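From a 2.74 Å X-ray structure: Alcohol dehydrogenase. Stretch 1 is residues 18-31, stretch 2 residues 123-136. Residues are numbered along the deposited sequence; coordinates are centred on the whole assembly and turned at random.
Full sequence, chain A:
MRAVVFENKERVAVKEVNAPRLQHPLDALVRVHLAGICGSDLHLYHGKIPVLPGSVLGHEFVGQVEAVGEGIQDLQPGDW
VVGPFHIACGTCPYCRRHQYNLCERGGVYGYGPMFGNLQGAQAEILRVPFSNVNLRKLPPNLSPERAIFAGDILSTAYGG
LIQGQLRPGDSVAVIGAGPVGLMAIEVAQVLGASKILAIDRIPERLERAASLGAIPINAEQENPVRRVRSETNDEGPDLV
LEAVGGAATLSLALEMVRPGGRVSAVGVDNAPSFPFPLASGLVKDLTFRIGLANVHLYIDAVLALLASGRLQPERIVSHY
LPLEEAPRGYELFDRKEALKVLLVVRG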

ATOM      1  N   ASN A  18      -1.479 -33.642  28.538  1.00 52.99           N
ATOM      2  CA  ASN A  18      -0.117 -33.516  29.033  1.00 57.18           C
ATOM      3  C   ASN A  18       0.414 -32.085  29.020  1.00 56.90           C
ATOM      4  O   ASN A  18       0.206 -31.329  28.072  1.00 60.06           O
ATOM      5  CB  ASN A  18       0.806 -34.429  28.232  1.00 60.65           C
ATOM      6  CG  ASN A  18       0.483 -35.891  28.456  1.00 70.02           C
ATOM      7  OD1 ASN A  18      -0.192 -36.234  29.436  1.00 73.94           O
ATOM      8  ND2 ASN A  18       0.928 -36.755  27.542  1.00 72.82           N
ATOM      9  N   ALA A  19       1.094 -31.724  30.095  1.00 56.61           N
ATOM     10  CA  ALA A  19       1.787 -30.445  30.181  1.00 54.45           C
ATOM     11  C   ALA A  19       3.011 -30.547  29.335  1.00 52.59           C
ATOM     12  O   ALA A  19       3.652 -31.571  29.350  1.00 61.11           O
ATOM     13  CB  ALA A  19       2.189 -30.145  31.608  1.00 54.44           C
ATOM     14  N   PRO A  20       3.335 -29.492  28.580  1.00 56.71           N
ATOM     15  CA  PRO A  20       4.521 -29.576  27.733  1.00 56.30           C
ATOM     16  C   PRO A  20       5.805 -29.362  28.538  1.00 52.04           C
ATOM     17  O   PRO A  20       5.755 -28.802  29.632  1.00 47.82           O
ATOM     18  CB  PRO A  20       4.297 -28.453  26.704  1.00 57.46           C
ATOM     19  CG  PRO A  20       3.450 -27.455  27.416  1.00 56.31           C
ATOM     20  CD  PRO A  20       2.586 -28.233  28.369  1.00 55.61           C
ATOM     21  N   ARG A  21       6.924 -29.830  27.988  1.00 52.17           N
ATOM     22  CA  ARG A  21       8.248 -29.695  28.613  1.00 59.26           C
ATOM     23  C   ARG A  21       9.191 -28.847  27.739  1.00 55.75           C
ATOM     24  O   ARG A  21       8.947 -28.641  26.555  1.00 55.45           O
ATOM     25  CB  ARG A  21       8.889 -31.097  28.867  1.00 63.64           C
ATOM     26  CG  ARG A  21       8.016 -32.144  29.601  1.00 64.28           C
ATOM     27  CD  ARG A  21       8.795 -33.387  30.062  1.00 62.87           C
ATOM     28  N   LEU A  22      10.273 -28.359  28.325  1.00 55.60           N
ATOM     29  CA  LEU A  22      11.307 -27.673  27.540  1.00 61.98           C
ATOM     30  C   LEU A  22      11.937 -28.647  26.535  1.00 61.93           C
ATOM     31  O   LEU A  22      12.252 -29.765  26.896  1.00 67.87           O
ATOM     32  CB  LEU A  22      12.404 -27.107  28.453  1.00 60.76           C
ATOM     33  CG  LEU A  22      12.028 -26.079  29.522  1.00 62.34           C
ATOM     34  CD1 LEU A  22      13.269 -25.713  30.335  1.00 63.46           C
ATOM     35  CD2 LEU A  22      11.402 -24.829  28.914  1.00 61.45           C
ATOM     36  N   GLN A  23      12.099 -28.227  25.286  1.00 59.41           N
ATOM     37  CA  GLN A  23      12.674 -29.076  24.244  1.00 58.03           C
ATOM     38  C   GLN A  23      13.806 -28.436  23.473  1.00 59.95           C
ATOM     39  O   GLN A  23      14.412 -29.099  22.629  1.00 64.20           O
ATOM     40  CB  GLN A  23      11.620 -29.412  23.209  1.00 58.59           C
ATOM     41  CG  GLN A  23      10.374 -30.067  23.757  1.00 61.29           C
ATOM     42  CD  GLN A  23       9.267 -30.093  22.716  1.00 65.58           C
ATOM     43  OE1 GLN A  23       9.519 -29.885  21.527  1.00 65.83           O
ATOM     44  NE2 GLN A  23       8.034 -30.307  23.156  1.00 68.30           N
ATOM     45  N   HIS A  24      14.082 -27.163  23.745  1.00 59.71           N
ATOM     46  CA  HIS A  24      15.063 -26.391  22.988  1.00 57.24           C
ATOM     47  C   HIS A  24      15.657 -25.333  23.924  1.00 52.70           C
ATOM     48  O   HIS A  24      14.969 -24.847  24.798  1.00 61.73           O
ATOM     49  CB  HIS A  24      14.366 -25.777  21.768  1.00 52.91           C
ATOM     50  CG  HIS A  24      15.298 -25.092  20.826  1.00 50.92           C
ATOM     51  ND1 HIS A  24      15.581 -23.748  20.915  1.00 51.30           N
ATOM     52  CD2 HIS A  24      16.029 -25.564  19.787  1.00 51.65           C
ATOM     53  CE1 HIS A  24      16.446 -23.417  19.972  1.00 55.12           C
ATOM     54  NE2 HIS A  24      16.735 -24.504  19.274  1.00 53.64           N
ATOM     55  N   PRO A  25      16.933 -24.978  23.779  1.00 51.64           N
ATOM     56  CA  PRO A  25      17.501 -24.019  24.767  1.00 53.64           C
ATOM     57  C   PRO A  25      16.913 -22.569  24.821  1.00 54.41           C
ATOM     58  O   PRO A  25      17.303 -21.757  25.682  1.00 52.34           O
ATOM     59  CB  PRO A  25      18.983 -23.933  24.356  1.00 52.75           C
ATOM     60  CG  PRO A  25      19.234 -25.050  23.413  1.00 49.03           C
ATOM     61  CD  PRO A  25      17.934 -25.443  22.800  1.00 49.17           C
ATOM     62  N   LEU A  26      16.033 -22.237  23.886  1.00 51.64           N
ATOM     63  CA  LEU A  26      15.409 -20.929  23.833  1.00 46.53           C
ATOM     64  C   LEU A  26      13.917 -21.025  24.144  1.00 46.89           C
ATOM     65  O   LEU A  26      13.181 -20.037  24.041  1.00 54.51           O
ATOM     66  CB  LEU A  26      15.633 -20.286  22.468  1.00 44.19           C
ATOM     67  CG  LEU A  26      17.067 -19.903  22.119  1.00 41.42           C
ATOM     68  CD1 LEU A  26      17.177 -19.275  20.745  1.00 37.37           C
ATOM     69  CD2 LEU A  26      17.636 -18.949  23.146  1.00 44.82           C
ATOM     70  N   ASP A  27      13.475 -22.200  24.564  1.00 45.66           N
ATOM     71  CA  ASP A  27      12.101 -22.377  25.038  1.00 47.91           C
ATOM     72  C   ASP A  27      11.853 -21.713  26.410  1.00 47.49           C
ATOM     73  O   ASP A  27      12.752 -21.509  27.220  1.00 50.16           O
ATOM     74  CB  ASP A  27      11.744 -23.873  25.127  1.00 47.35           C
ATOM     75  CG  ASP A  27      11.404 -24.477  23.785  1.00 50.00           C
ATOM     76  OD1 ASP A  27      11.550 -23.781  22.752  1.00 46.28           O
ATOM     77  OD2 ASP A  27      10.973 -25.649  23.764  1.00 60.46           O
ATOM     78  N   ALA A  28      10.612 -21.358  26.645  1.00 44.62           N
ATOM     79  CA  ALA A  28      10.150 -21.042  27.973  1.00 41.60           C
ATOM     80  C   ALA A  28       8.770 -21.652  28.166  1.00 39.13           C
ATOM     81  O   ALA A  28       8.003 -21.861  27.220  1.00 32.85           O
ATOM     82  CB  ALA A  28      10.092 -19.539  28.182  1.00 46.35           C
ATOM     83  N   LEU A  29       8.490 -21.983  29.411  1.00 41.08           N
ATOM     84  CA  LEU A  29       7.195 -22.465  29.789  1.00 41.78           C
ATOM     85  C   LEU A  29       6.537 -21.364  30.560  1.00 40.63           C
ATOM     86  O   LEU A  29       7.182 -20.702  31.368  1.00 38.24           O
ATOM     87  CB  LEU A  29       7.318 -23.696  30.661  1.00 46.78           C
ATOM     88  CG  LEU A  29       7.930 -24.964  30.056  1.00 49.94           C
ATOM     89  CD1 LEU A  29       7.627 -26.159  30.958  1.00 51.21           C
ATOM     90  CD2 LEU A  29       7.406 -25.237  28.651  1.00 51.49           C
ATOM     91  N   VAL A  30       5.251 -21.172  30.307  1.00 42.22           N
ATOM     92  CA  VAL A  30       4.500 -20.086  30.887  1.00 42.63           C
ATOM     93  C   VAL A  30       3.281 -20.629  31.601  1.00 43.48           C
ATOM     94  O   VAL A  30       2.476 -21.338  31.013  1.00 40.73           O
ATOM     95  CB  VAL A  30       4.053 -19.077  29.813  1.00 43.02           C
ATOM     96  CG1 VAL A  30       3.107 -18.039  30.400  1.00 41.52           C
ATOM     97  CG2 VAL A  30       5.261 -18.394  29.198  1.00 43.93           C
ATOM     98  N   ARG A  31       3.156 -20.267  32.874  1.00 47.08           N
ATOM     99  CA  ARG A  31       1.958 -20.535  33.638  1.00 47.02           C
ATOM    100  C   ARG A  31       0.896 -19.496  33.276  1.00 44.63           C
ATOM    101  O   ARG A  31       0.885 -18.358  33.766  1.00 45.41           O
ATOM    102  CB  ARG A  31       2.260 -20.548  35.146  1.00 52.16           C
ATOM    103  CG  ARG A  31       1.269 -21.370  35.984  1.00 55.93           C
ATOM    104  CD  ARG A  31       1.535 -21.184  37.476  1.00 57.57           C
ATOM    105  N   ALA A 123      -5.047 -22.970  28.317  1.00 43.04           N
ATOM    106  CA  ALA A 123      -4.481 -24.086  29.026  1.00 42.15           C
ATOM    107  C   ALA A 123      -3.608 -23.542  30.150  1.00 47.74           C
ATOM    108  O   ALA A 123      -3.250 -22.362  30.161  1.00 49.80           O
ATOM    109  CB  ALA A 123      -3.647 -24.909  28.089  1.00 44.17           C
ATOM    110  N   GLU A 124      -3.252 -24.402  31.094  1.00 48.84           N
ATOM    111  CA  GLU A 124      -2.556 -23.949  32.276  1.00 49.96           C
ATOM    112  C   GLU A 124      -1.095 -23.653  31.997  1.00 49.28           C
ATOM    113  O   GLU A 124      -0.508 -22.781  32.645  1.00 52.38           O
ATOM    114  CB  GLU A 124      -2.650 -24.981  33.382  1.00 53.67           C
ATOM    115  CG  GLU A 124      -4.049 -25.239  33.892  1.00 53.52           C
ATOM    116  CD  GLU A 124      -4.030 -26.213  35.044  1.00 56.30           C
ATOM    117  OE1 GLU A 124      -3.485 -25.813  36.090  1.00 59.68           O
ATOM    118  OE2 GLU A 124      -4.510 -27.371  34.882  1.00 55.14           O
ATOM    119  N   ILE A 125      -0.514 -24.371  31.041  1.00 49.07           N
ATOM    120  CA  ILE A 125       0.889 -24.163  30.647  1.00 49.73           C
ATOM    121  C   ILE A 125       1.023 -23.966  29.130  1.00 48.09           C
ATOM    122  O   ILE A 125       0.377 -24.668  28.337  1.00 47.70           O
ATOM    123  CB  ILE A 125       1.798 -25.361  31.040  1.00 53.84           C
ATOM    124  CG1 ILE A 125       1.598 -25.782  32.501  1.00 54.96           C
ATOM    125  CG2 ILE A 125       3.275 -25.026  30.792  1.00 56.37           C
ATOM    126  CD1 ILE A 125       2.104 -24.776  33.513  1.00 56.86           C
ATOM    127  N   LEU A 126       1.893 -23.039  28.737  1.00 44.37           N
ATOM    128  CA  LEU A 126       2.195 -22.814  27.337  1.00 44.60           C
ATOM    129  C   LEU A 126       3.694 -22.926  27.065  1.00 43.85           C
ATOM    130  O   LEU A 126       4.486 -22.360  27.803  1.00 44.56           O
ATOM    131  CB  LEU A 126       1.689 -21.438  26.934  1.00 47.47           C
ATOM    132  CG  LEU A 126       1.776 -21.055  25.456  1.00 48.15           C
ATOM    133  CD1 LEU A 126       0.801 -21.895  24.656  1.00 44.69           C
ATOM    134  CD2 LEU A 126       1.490 -19.557  25.297  1.00 46.31           C
ATOM    135  N   ARG A 127       4.070 -23.655  26.013  1.00 40.81           N
ATOM    136  CA  ARG A 127       5.448 -23.695  25.575  1.00 43.02           C
ATOM    137  C   ARG A 127       5.601 -22.586  24.561  1.00 42.30           C
ATOM    138  O   ARG A 127       4.867 -22.541  23.589  1.00 41.57           O
ATOM    139  CB  ARG A 127       5.811 -25.049  24.941  1.00 49.59           C
ATOM    140  CG  ARG A 127       7.308 -25.225  24.632  1.00 56.43           C
ATOM    141  CD  ARG A 127       7.667 -26.568  23.981  1.00 61.28           C
ATOM    142  NE  ARG A 127       7.110 -26.684  22.637  1.00 69.18           N
ATOM    143  CZ  ARG A 127       7.720 -26.317  21.495  1.00 73.65           C
ATOM    144  NH1 ARG A 127       8.965 -25.807  21.452  1.00 57.07           N
ATOM    145  NH2 ARG A 127       7.049 -26.471  20.359  1.00 85.02           N
ATOM    146  N   VAL A 128       6.560 -21.698  24.787  1.00 41.21           N
ATOM    147  CA  VAL A 128       6.854 -20.618  23.880  1.00 38.86           C
ATOM    148  C   VAL A 128       8.272 -20.810  23.320  1.00 44.21           C
ATOM    149  O   VAL A 128       9.279 -20.589  24.033  1.00 50.66           O
ATOM    150  CB  VAL A 128       6.762 -19.264  24.607  1.00 38.88           C
ATOM    151  CG1 VAL A 128       7.165 -18.111  23.683  1.00 39.86           C
ATOM    152  CG2 VAL A 128       5.358 -19.042  25.145  1.00 37.97           C
ATOM    153  N   PRO A 129       8.380 -21.205  22.038  1.00 42.57           N
ATOM    154  CA  PRO A 129       9.699 -21.284  21.394  1.00 43.95           C
ATOM    155  C   PRO A 129      10.349 -19.953  21.125  1.00 42.04           C
ATOM    156  O   PRO A 129       9.663 -18.980  20.950  1.00 40.72           O
ATOM    157  CB  PRO A 129       9.396 -21.928  20.047  1.00 45.75           C
ATOM    158  CG  PRO A 129       7.963 -21.632  19.799  1.00 44.68           C
ATOM    159  CD  PRO A 129       7.297 -21.608  21.129  1.00 43.85           C
ATOM    160  N   PHE A 130      11.674 -19.928  21.071  1.00 45.68           N
ATOM    161  CA  PHE A 130      12.402 -18.695  20.799  1.00 50.11           C
ATOM    162  C   PHE A 130      11.878 -17.549  21.707  1.00 47.83           C
ATOM    163  O   PHE A 130      11.582 -16.437  21.252  1.00 48.99           O
ATOM    164  CB  PHE A 130      12.258 -18.308  19.307  1.00 53.05           C
ATOM    165  CG  PHE A 130      12.704 -19.369  18.324  1.00 55.46           C
ATOM    166  CD1 PHE A 130      14.045 -19.749  18.230  1.00 59.51           C
ATOM    167  CD2 PHE A 130      11.780 -19.950  17.449  1.00 58.55           C
ATOM    168  CE1 PHE A 130      14.443 -20.710  17.308  1.00 64.12           C
ATOM    169  CE2 PHE A 130      12.171 -20.901  16.515  1.00 57.62           C
ATOM    170  CZ  PHE A 130      13.502 -21.282  16.447  1.00 62.95           C
ATOM    171  N   SER A 131      11.760 -17.818  23.001  1.00 43.24           N
ATOM    172  CA  SER A 131      11.146 -16.855  23.918  1.00 42.36           C
ATOM    173  C   SER A 131      11.925 -15.538  23.985  1.00 38.35           C
ATOM    174  O   SER A 131      11.371 -14.491  24.357  1.00 37.33           O
ATOM    175  CB  SER A 131      10.992 -17.458  25.320  1.00 44.82           C
ATOM    176  OG  SER A 131      12.257 -17.823  25.866  1.00 45.54           O
ATOM    177  N   ASN A 132      13.203 -15.609  23.623  1.00 34.87           N
ATOM    178  CA  ASN A 132      14.022 -14.430  23.387  1.00 35.47           C
ATOM    179  C   ASN A 132      13.404 -13.484  22.380  1.00 37.40           C
ATOM    180  O   ASN A 132      13.600 -12.278  22.474  1.00 43.40           O
ATOM    181  CB  ASN A 132      15.431 -14.800  22.908  1.00 37.42           C
ATOM    182  CG  ASN A 132      15.436 -15.697  21.648  1.00 37.33           C
ATOM    183  OD1 ASN A 132      14.746 -16.729  21.579  1.00 33.62           O
ATOM    184  ND2 ASN A 132      16.244 -15.309  20.657  1.00 34.84           N
ATOM    185  N   VAL A 133      12.673 -14.023  21.417  1.00 36.92           N
ATOM    186  CA  VAL A 133      11.988 -13.218  20.416  1.00 38.76           C
ATOM    187  C   VAL A 133      10.509 -13.016  20.752  1.00 39.72           C
ATOM    188  O   VAL A 133       9.951 -11.939  20.529  1.00 39.55           O
ATOM    189  CB  VAL A 133      12.080 -13.940  19.059  1.00 39.54           C
ATOM    190  CG1 VAL A 133      11.229 -13.269  18.004  1.00 40.72           C
ATOM    191  CG2 VAL A 133      13.527 -14.030  18.611  1.00 40.77           C
ATOM    192  N   ASN A 134       9.873 -14.067  21.257  1.00 39.13           N
ATOM    193  CA  ASN A 134       8.421 -14.128  21.337  1.00 38.29           C
ATOM    194  C   ASN A 134       7.764 -13.778  22.665  1.00 39.43           C
ATOM    195  O   ASN A 134       6.557 -13.992  22.807  1.00 35.23           O
ATOM    196  CB  ASN A 134       8.000 -15.526  20.925  1.00 38.09           C
ATOM    197  CG  ASN A 134       8.452 -15.860  19.524  1.00 38.75           C
ATOM    198  OD1 ASN A 134       9.235 -16.782  19.284  1.00 40.72           O
ATOM    199  ND2 ASN A 134       7.954 -15.105  18.589  1.00 40.52           N
ATOM    200  N   LEU A 135       8.527 -13.241  23.628  1.00 38.76           N
ATOM    201  CA  LEU A 135       7.939 -12.808  24.913  1.00 39.01           C
ATOM    202  C   LEU A 135       8.399 -11.421  25.327  1.00 41.61           C
ATOM    203  O   LEU A 135       9.477 -10.951  24.919  1.00 35.74           O
ATOM    204  CB  LEU A 135       8.299 -13.768  26.039  1.00 42.41           C
ATOM    205  CG  LEU A 135       7.631 -15.139  26.124  1.00 47.12           C
ATOM    206  CD1 LEU A 135       8.039 -15.891  27.388  1.00 45.96           C
ATOM    207  CD2 LEU A 135       6.116 -15.023  26.048  1.00 46.80           C
ATOM    208  N   ARG A 136       7.565 -10.762  26.143  1.00 45.37           N
ATOM    209  CA  ARG A 136       7.967  -9.527  26.826  1.00 43.82           C
ATOM    210  C   ARG A 136       7.587  -9.561  28.296  1.00 41.83           C
ATOM    211  O   ARG A 136       6.451  -9.936  28.636  1.00 31.06           O
ATOM    212  CB  ARG A 136       7.329  -8.301  26.180  1.00 44.07           C
ATOM    213  CG  ARG A 136       7.769  -8.035  24.762  1.00 42.81           C
ATOM    214  CD  ARG A 136       9.241  -7.706  24.699  1.00 43.44           C
ATOM    215  NE  ARG A 136       9.635  -7.250  23.376  1.00 49.53           N
ATOM    216  CZ  ARG A 136       9.769  -8.034  22.302  1.00 49.74           C
ATOM    217  NH1 ARG A 136       9.538  -9.332  22.341  1.00 44.65           N
ATOM    218  NH2 ARG A 136      10.142  -7.496  21.162  1.00 54.56           N
TER
HETATM  219  O   HOH W   1      12.891 -22.406  20.981  1.00 38.87           O

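This contact is a two-strand antiparallel ladder, sealed at one end by a turn that docks on a helix start and braced on one face by a buried-acid salt bridge. Strands 28-31 and 125-128 pair Ala28 with Val128 and Val30 with Leu126 as hydrogen-bonded pairs: Ala28 N gives to Val128 O (3.0 Å) and Val128 N to Ala28 O (2.8 Å), while Val30 and Leu126 exchange two bonds in the same way. Where the ladder ends, the type I turn His24 to Asp27 leaves Leu26 O free to accept from both Ser131 N (2.8 Å) and Ser131 OG (3.0 Å), so one carbonyl ties the turn to the first residue of the helix.

Alternation sorts the side chains. Ala28, Val30, Leu126 and Val128 share one face, where Leu135 CD1 reaches Val30 CG2 at 4.2 Å. On the other, Leu29 CB meets Ile125 CG2 at 4.3 Å and Pro20 CD lies 4.0 Å from Ile125 CB. Arg127, t at chi1 and chi2 but bent at chi3 (p, 67°), sends NH1 to Asp27 OD2 (3.1 Å), at the edge of its guanidinium; Gln23 N also donates to OD2, and Gln23 OE1 lies over one guanidinium face. Asp27 OD1 accepts from water 1, which in turn accepts from Phe130 N, bridging turn and helix cap.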